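PDB 1M2D: [2Fe-2S] ferredoxin from Aquifex aeolicus, which carries a single [2Fe-2S] cluster on a thioredoxin-like fold, transfers electrons as a ferredoxin, and forms a homodimer in solution. Local coordinates for residues V6-Q11 and P63-Y68. The protein carries 1 engineered substitution. Sequence-based numbering, arbitrary orientation.
With FES (Fe2/s2 (inorganic) cluster), chain C.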
ATOM      1  N   VAL A   6       6.399  -3.307   2.199  1.00  8.70           N
ATOM      2  CA  VAL A   6       6.554  -3.512   0.776  1.00  8.53           C
ATOM      3  C   VAL A   6       5.155  -3.626   0.159  1.00  8.67           C
ATOM      4  O   VAL A   6       4.357  -4.473   0.615  1.00 10.98           O
ATOM      5  CB  VAL A   6       7.338  -4.807   0.474  1.00  9.55           C
ATOM      6  CG1 VAL A   6       7.498  -5.005  -1.012  1.00 11.63           C
ATOM      7  CG2 VAL A   6       8.681  -4.773   1.190  1.00 12.07           C
ATOM      8  N   PHE A   7       4.848  -2.799  -0.802  1.00  7.73           N
ATOM      9  CA  PHE A   7       3.582  -2.782  -1.507  1.00  7.74           C
ATOM     10  C   PHE A   7       3.809  -3.275  -2.931  1.00  7.63           C
ATOM     11  O   PHE A   7       4.631  -2.695  -3.668  1.00  8.75           O
ATOM     12  CB  PHE A   7       3.018  -1.358  -1.525  1.00  7.64           C
ATOM     13  CG  PHE A   7       2.580  -0.894  -0.173  1.00  8.00           C
ATOM     14  CD1 PHE A   7       3.440  -0.154   0.642  1.00  8.22           C
ATOM     15  CD2 PHE A   7       1.329  -1.234   0.347  1.00  8.25           C
ATOM     16  CE1 PHE A   7       3.055   0.250   1.903  1.00  9.11           C
ATOM     17  CE2 PHE A   7       0.918  -0.780   1.584  1.00  8.54           C
ATOM     18  CZ  PHE A   7       1.778  -0.024   2.369  1.00  8.50           C
ATOM     19  N   VAL A   8       3.094  -4.305  -3.323  1.00  7.76           N
ATOM     20  CA  VAL A   8       3.204  -4.883  -4.662  1.00  8.01           C
ATOM     21  C   VAL A   8       1.861  -4.694  -5.375  1.00  8.15           C
ATOM     22  O   VAL A   8       0.847  -5.195  -4.921  1.00  8.55           O
ATOM     23  CB  VAL A   8       3.541  -6.383  -4.613  1.00  9.17           C
ATOM     24  CG1 VAL A   8       3.699  -6.924  -6.016  1.00 10.06           C
ATOM     25  CG2 VAL A   8       4.813  -6.592  -3.833  1.00 10.14           C
ATOM     26  N   CYS A   9       1.884  -3.962  -6.500  1.00  7.96           N
ATOM     27  CA  CYS A   9       0.668  -3.815  -7.287  1.00  8.39           C
ATOM     28  C   CYS A   9       0.318  -5.175  -7.907  1.00  8.39           C
ATOM     29  O   CYS A   9       1.135  -5.734  -8.628  1.00  9.42           O
ATOM     30  CB  CYS A   9       0.849  -2.772  -8.352  1.00  8.71           C
ATOM     31  SG  CYS A   9      -0.646  -2.623  -9.378  1.00  8.98           S
ATOM     32  N   VAL A  10      -0.894  -5.666  -7.622  1.00  8.78           N
ATOM     33  CA  VAL A  10      -1.394  -6.901  -8.155  1.00  9.45           C
ATOM     34  C   VAL A  10      -2.609  -6.669  -9.082  1.00 10.24           C
ATOM     35  O   VAL A  10      -3.307  -7.621  -9.423  1.00 12.53           O
ATOM     36  CB  VAL A  10      -1.718  -7.958  -7.081  1.00 10.41           C
ATOM     37  CG1 VAL A  10      -0.448  -8.312  -6.314  1.00 12.26           C
ATOM     38  CG2 VAL A  10      -2.807  -7.458  -6.143  1.00 11.44           C
ATOM     39  N   GLN A  11      -2.839  -5.414  -9.456  1.00  9.94           N
ATOM     40  CA  GLN A  11      -3.948  -5.045 -10.317  1.00 10.57           C
ATOM     41  C   GLN A  11      -3.905  -5.772 -11.634  1.00 10.82           C
ATOM     42  O   GLN A  11      -2.888  -5.825 -12.307  1.00 11.19           O
ATOM     43  CB  GLN A  11      -3.837  -3.563 -10.598  1.00 11.74           C
ATOM     44  CG  GLN A  11      -4.929  -2.941 -11.463  1.00 11.56           C
ATOM     45  CD  GLN A  11      -6.172  -2.591 -10.700  1.00 13.10           C
ATOM     46  OE1 GLN A  11      -6.103  -1.836  -9.697  1.00 13.14           O
ATOM     47  NE2 GLN A  11      -7.307  -3.135 -11.125  1.00 17.51           N
ATOM     48  N   PRO A  63       6.029  -4.532 -13.399  1.00 10.08           N
ATOM     49  CA  PRO A  63       5.450  -4.509 -12.038  1.00  9.69           C
ATOM     50  C   PRO A  63       6.053  -3.467 -11.116  1.00  8.54           C
ATOM     51  O   PRO A  63       7.264  -3.318 -11.035  1.00  9.39           O
ATOM     52  CB  PRO A  63       5.720  -5.875 -11.507  1.00 10.37           C
ATOM     53  CG  PRO A  63       5.696  -6.732 -12.733  1.00 11.58           C
ATOM     54  CD  PRO A  63       6.477  -5.914 -13.743  1.00 11.42           C
ATOM     55  N   VAL A  64       5.169  -2.722 -10.477  1.00  8.69           N
ATOM     56  CA  VAL A  64       5.490  -1.644  -9.531  1.00  8.55           C
ATOM     57  C   VAL A  64       5.514  -2.197  -8.108  1.00  7.85           C
ATOM     58  O   VAL A  64       4.535  -2.824  -7.656  1.00  8.81           O
ATOM     59  CB  VAL A  64       4.495  -0.487  -9.664  1.00  9.10           C
ATOM     60  CG1 VAL A  64       4.832   0.600  -8.664  1.00 10.01           C
ATOM     61  CG2 VAL A  64       4.515   0.081 -11.088  1.00  9.93           C
ATOM     62  N   VAL A  65       6.613  -1.941  -7.403  1.00  8.22           N
ATOM     63  CA  VAL A  65       6.806  -2.334  -6.018  1.00  8.14           C
ATOM     64  C   VAL A  65       7.300  -1.110  -5.267  1.00  8.04           C
ATOM     65  O   VAL A  65       8.268  -0.500  -5.720  1.00  9.78           O
ATOM     66  CB  VAL A  65       7.808  -3.506  -5.900  1.00  9.06           C
ATOM     67  CG1 VAL A  65       8.049  -3.812  -4.440  1.00  9.85           C
ATOM     68  CG2 VAL A  65       7.288  -4.680  -6.694  1.00  9.85           C
ATOM     69  N   VAL A  66       6.678  -0.759  -4.146  1.00  7.83           N
ATOM     70  CA  VAL A  66       7.074   0.429  -3.387  1.00  7.92           C
ATOM     71  C   VAL A  66       7.445   0.015  -1.979  1.00  7.95           C
ATOM     72  O   VAL A  66       6.719  -0.752  -1.347  1.00  9.03           O
ATOM     73  CB  VAL A  66       5.934   1.467  -3.395  1.00  9.44           C
ATOM     74  CG1 VAL A  66       6.416   2.734  -2.674  1.00 11.33           C
ATOM     75  CG2 VAL A  66       5.475   1.716  -4.817  1.00  9.73           C
ATOM     76  N   VAL A  67       8.552   0.530  -1.485  1.00  8.30           N
ATOM     77  CA  VAL A  67       9.040   0.233  -0.166  1.00  8.08           C
ATOM     78  C   VAL A  67       8.982   1.484   0.700  1.00  8.33           C
ATOM     79  O   VAL A  67       9.633   2.494   0.366  1.00  8.57           O
ATOM     80  CB  VAL A  67      10.477  -0.347  -0.164  1.00  9.03           C
ATOM     81  CG1 VAL A  67      10.919  -0.714   1.226  1.00 10.41           C
ATOM     82  CG2 VAL A  67      10.541  -1.540  -1.113  1.00 10.18           C
ATOM     83  N   TYR A  68       8.220   1.401   1.777  1.00  8.69           N
ATOM     84  CA  TYR A  68       8.113   2.456   2.775  1.00  9.46           C
ATOM     85  C   TYR A  68       8.707   2.019   4.078  1.00 10.55           C
ATOM     86  O   TYR A  68       8.801   0.811   4.337  1.00 11.45           O
ATOM     87  CB  TYR A  68       6.638   2.913   2.914  1.00  9.76           C
ATOM     88  CG  TYR A  68       6.171   3.795   1.770  1.00  9.64           C
ATOM     89  CD1 TYR A  68       5.153   3.407   0.936  1.00  9.44           C
ATOM     90  CD2 TYR A  68       6.756   5.028   1.533  1.00  9.86           C
ATOM     91  CE1 TYR A  68       4.713   4.209  -0.105  1.00  9.98           C
ATOM     92  CE2 TYR A  68       6.340   5.830   0.501  1.00 10.36           C
ATOM     93  CZ  TYR A  68       5.328   5.410  -0.306  1.00  9.55           C
ATOM     94  OH  TYR A  68       5.037   6.246  -1.289  1.00 11.33           O
TER
HETATM   95 FE1  FES C 201       0.148  -1.671 -11.318  1.00  8.99          FE
HETATM   96 FE2  FES C 201      -1.030   0.426 -12.540  1.00  9.75          FE
HETATM   97  S1  FES C 201      -1.584  -1.730 -12.700  1.00 10.18           S
HETATM   98  S2  FES C 201       0.777   0.449 -11.195  1.00  9.13           S
HETATM   99  O   HOH W   1       3.779  -5.107  -9.096  1.00 15.84           O
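Phe7 and Val66 form the hydrogen-bonded pair at the middle of an antiparallel ladder. Phe7 N donates to Val66 O at 2.8 Å, and Val66 N returns a bond to Phe7 O. Cys9 N adds a third bond, to Val64 O, nearly straight at 171°. A water donates to both Val64 O and Cys9 O.

Phe7 CB lies 3.8 Å from Val66 O. The first torsion (chi1 -69°) puts CG beside the backbone N, and the ring crosses the Tyr68 side chain at about a right angle. CD1 has Val66 O near the ring plane at 3.9 Å, and itself lies in the plane of the Tyr68 ring, at its edge. CE1, further out, meets Tyr68 CD1 at 3.9 Å. The Phe7 ring also stacks on Phe7 of the second subunit, and Tyr68 OH forms a hydrogen bond with His5 ND1 of that subunit. This face therefore belongs to the dimer interface.

Val6, Val8, Val65 and Val67 line the other face. Val6 CG1 touches Val65 CG1 at 3.7 Å.

The ladder ends at a cluster ligand: Cys9 SG binds iron FE1 at 2.3 Å, and Cys22 SG also binds iron. Val64 CG2 packs against a bridging sulfide. Gln11 N donates a long bond to Cys9 SG.

The pairing joins inner strands of the thioredoxin-like mixed sheet, flanked by strands 48-53 and 72-74. Helix 27-40 packs on Val8.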